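Local coordinates for DNA repair protein RAD2 (Saccharomyces cerevisiae, PDB 4Q0W) that cuts single-stranded DNA as a magnesium-dependent endonuclease of the XPG family and is essential for the incision step of excision repair of damaged DNA, at residues S52-F57 with R340-T345. Sequence-based numbering, arbitrary orientation. Where two conformers were deposited one is given.
Sequences SHITGF and RSFMKT
A small, wholly apolar helix-to-helix contact brings Ile54 against Phe342 and Met343, joining the N-domain of the Rossmann-like nuclease core of Rad2 to a helix near the C-terminal end of the chain. Residues 52-57 open helix 52-66, which leads into the core strand 70-75; residues 340-345 belong to helix 336-347, which lies against the start of helix 52-66 and against Arg160 at the end of helix 148-160, away from the metal sites. The segments bury only 128 Å² between them, and no hydrogen bond crosses. Their closest CA atoms, those of Ile54 and Met343, stay 8.4 Å apart, a gap bridged by side chains alone.

Ile54 points at the other helix and spreads both branches against it. Phe342 reaches back from the opposite direction: with CG anti to the backbone N (chi1 -175°), its ring extends toward the isoleucine and offers its edge. The methyl CG2 of Ile54 lies near the ring plane, 3.7 Å from CE2 of Phe342, while CD1 of Ile54 sits 3.9 Å from CZ of Phe342. Leu347, on the same helix as Phe342, also touches Ile54.

CG1 of Ile54 lies 3.4 Å above the plane of the His53 ring, offset toward its rim, and NE2 of His53 is hydrogen-bonded to Glu153 of helix 148-160 in the I-domain. Met343 runs past Ile54 rather than meeting it head-on. A bend at chi2 (-57°) folds its chain, and the sulfur SD of Met343 comes to rest 4.1 Å from CG2 of Ile54, the methyl that also meets the phenyl edge.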
loop_
_atom_site.group_PDB
_atom_site.type_symbol
_atom_site.label_atom_id
_atom_site.label_comp_id
_atom_site.label_asym_id
_atom_site.label_seq_id
_atom_site.Cartn_x
_atom_site.Cartn_y
_atom_site.Cartn_z
ATOM N N SER A 52 13.136 33.319 6.753
ATOM C CA SER A 52 11.813 32.697 6.773
ATOM C C SER A 52 11.445 32.204 8.170
ATOM O O SER A 52 10.260 32.077 8.501
ATOM C CB SER A 52 11.768 31.520 5.797
ATOM O OG SER A 52 12.602 30.467 6.250
ATOM N N HIS A 53 12.457 31.915 8.985
ATOM C CA HIS A 53 12.206 31.534 10.370
ATOM C C HIS A 53 11.606 32.696 11.163
ATOM O O HIS A 53 10.793 32.483 12.067
ATOM C CB HIS A 53 13.489 31.053 11.036
ATOM C CG HIS A 53 14.553 32.105 11.123
ATOM N ND1 HIS A 53 15.105 32.700 10.010
ATOM C CD2 HIS A 53 15.170 32.660 12.194
ATOM C CE1 HIS A 53 16.014 33.582 10.391
ATOM N NE2 HIS A 53 16.069 33.581 11.711
ATOM N N ILE A 54 12.010 33.921 10.827
ATOM C CA ILE A 54 11.453 35.101 11.483
ATOM C C ILE A 54 10.027 35.338 11.007
ATOM O O ILE A 54 9.122 35.536 11.814
ATOM C CB ILE A 54 12.300 36.364 11.212
ATOM C CG1 ILE A 54 13.746 36.137 11.652
ATOM C CG2 ILE A 54 11.698 37.592 11.920
ATOM C CD1 ILE A 54 13.918 36.050 13.141
ATOM N N THR A 55 9.835 35.317 9.690
ATOM C CA THR A 55 8.512 35.491 9.104
ATOM C C THR A 55 7.551 34.431 9.653
ATOM O O THR A 55 6.424 34.742 10.049
ATOM C CB THR A 55 8.569 35.378 7.565
ATOM O OG1 THR A 55 9.434 36.394 7.047
ATOM C CG2 THR A 55 7.190 35.545 6.951
ATOM N N GLY A 56 8.016 33.183 9.687
ATOM C CA GLY A 56 7.214 32.063 10.152
ATOM C C GLY A 56 6.812 32.206 11.605
ATOM O O GLY A 56 5.630 32.116 11.933
ATOM N N PHE A 57 7.793 32.419 12.482
ATOM C CA PHE A 57 7.501 32.607 13.897
ATOM C C PHE A 57 6.567 33.789 14.126
ATOM O O PHE A 57 5.611 33.672 14.903
ATOM C CB PHE A 57 8.779 32.799 14.708
ATOM C CG PHE A 57 9.329 31.524 15.288
ATOM C CD1 PHE A 57 10.050 30.640 14.495
ATOM C CD2 PHE A 57 9.144 31.220 16.633
ATOM C CE1 PHE A 57 10.568 29.472 15.026
ATOM C CE2 PHE A 57 9.659 30.051 17.172
ATOM C CZ PHE A 57 10.372 29.174 16.362
ATOM N N ARG A 340 8.916 46.842 16.189
ATOM C CA ARG A 340 9.094 47.655 14.979
ATOM C C ARG A 340 10.535 47.605 14.481
ATOM O O ARG A 340 10.798 47.306 13.316
ATOM C CB ARG A 340 8.776 49.121 15.268
ATOM C CG ARG A 340 7.306 49.511 15.257
ATOM C CD ARG A 340 7.187 50.875 15.945
ATOM N NE ARG A 340 5.897 51.526 15.735
ATOM C CZ ARG A 340 5.596 52.726 16.216
ATOM N NH1 ARG A 340 6.491 53.393 16.929
ATOM N NH2 ARG A 340 4.404 53.255 15.991
ATOM N N SER A 341 11.470 47.922 15.364
ATOM C CA SER A 341 12.866 47.932 14.954
ATOM C C SER A 341 13.378 46.521 14.607
ATOM O O SER A 341 14.191 46.354 13.687
ATOM C CB SER A 341 13.738 48.609 16.019
ATOM O OG SER A 341 13.514 48.059 17.305
ATOM N N PHE A 342 12.885 45.507 15.316
ATOM C CA PHE A 342 13.292 44.124 15.038
ATOM C C PHE A 342 12.907 43.695 13.637
ATOM O O PHE A 342 13.746 43.193 12.887
ATOM C CB PHE A 342 12.685 43.148 16.045
ATOM C CG PHE A 342 13.163 41.724 15.868
ATOM C CD1 PHE A 342 14.325 41.294 16.491
ATOM C CD2 PHE A 342 12.456 40.823 15.068
ATOM C CE1 PHE A 342 14.779 39.977 16.341
ATOM C CE2 PHE A 342 12.903 39.499 14.904
ATOM C CZ PHE A 342 14.068 39.082 15.543
ATOM N N MET A 343 11.627 43.860 13.300
ATOM C CA MET A 343 11.126 43.498 11.976
ATOM C C MET A 343 11.745 44.359 10.865
ATOM O O MET A 343 11.943 43.894 9.731
ATOM C CB MET A 343 9.595 43.600 11.931
ATOM C CG MET A 343 8.876 42.637 12.882
ATOM S SD MET A 343 9.306 40.902 12.594
ATOM C CE MET A 343 8.183 40.490 11.244
ATOM N N LYS A 344 12.049 45.610 11.192
ATOM C CA LYS A 344 12.710 46.508 10.244
ATOM C C LYS A 344 14.065 45.929 9.897
ATOM O O LYS A 344 14.385 45.696 8.732
ATOM C CB LYS A 344 12.915 47.880 10.889
ATOM C CG LYS A 344 13.684 48.855 10.026
ATOM C CD LYS A 344 12.795 49.423 8.944
ATOM C CE LYS A 344 13.502 50.559 8.208
ATOM N NZ LYS A 344 12.669 51.060 7.080
ATOM N N THR A 345 14.845 45.672 10.941
ATOM C CA THR A 345 16.191 45.153 10.803
ATOM C C THR A 345 16.232 43.791 10.108
ATOM O O THR A 345 17.054 43.575 9.215
ATOM C CB THR A 345 16.853 45.036 12.180
ATOM O OG1 THR A 345 17.043 46.345 12.736
ATOM C CG2 THR A 345 18.190 44.331 12.075
#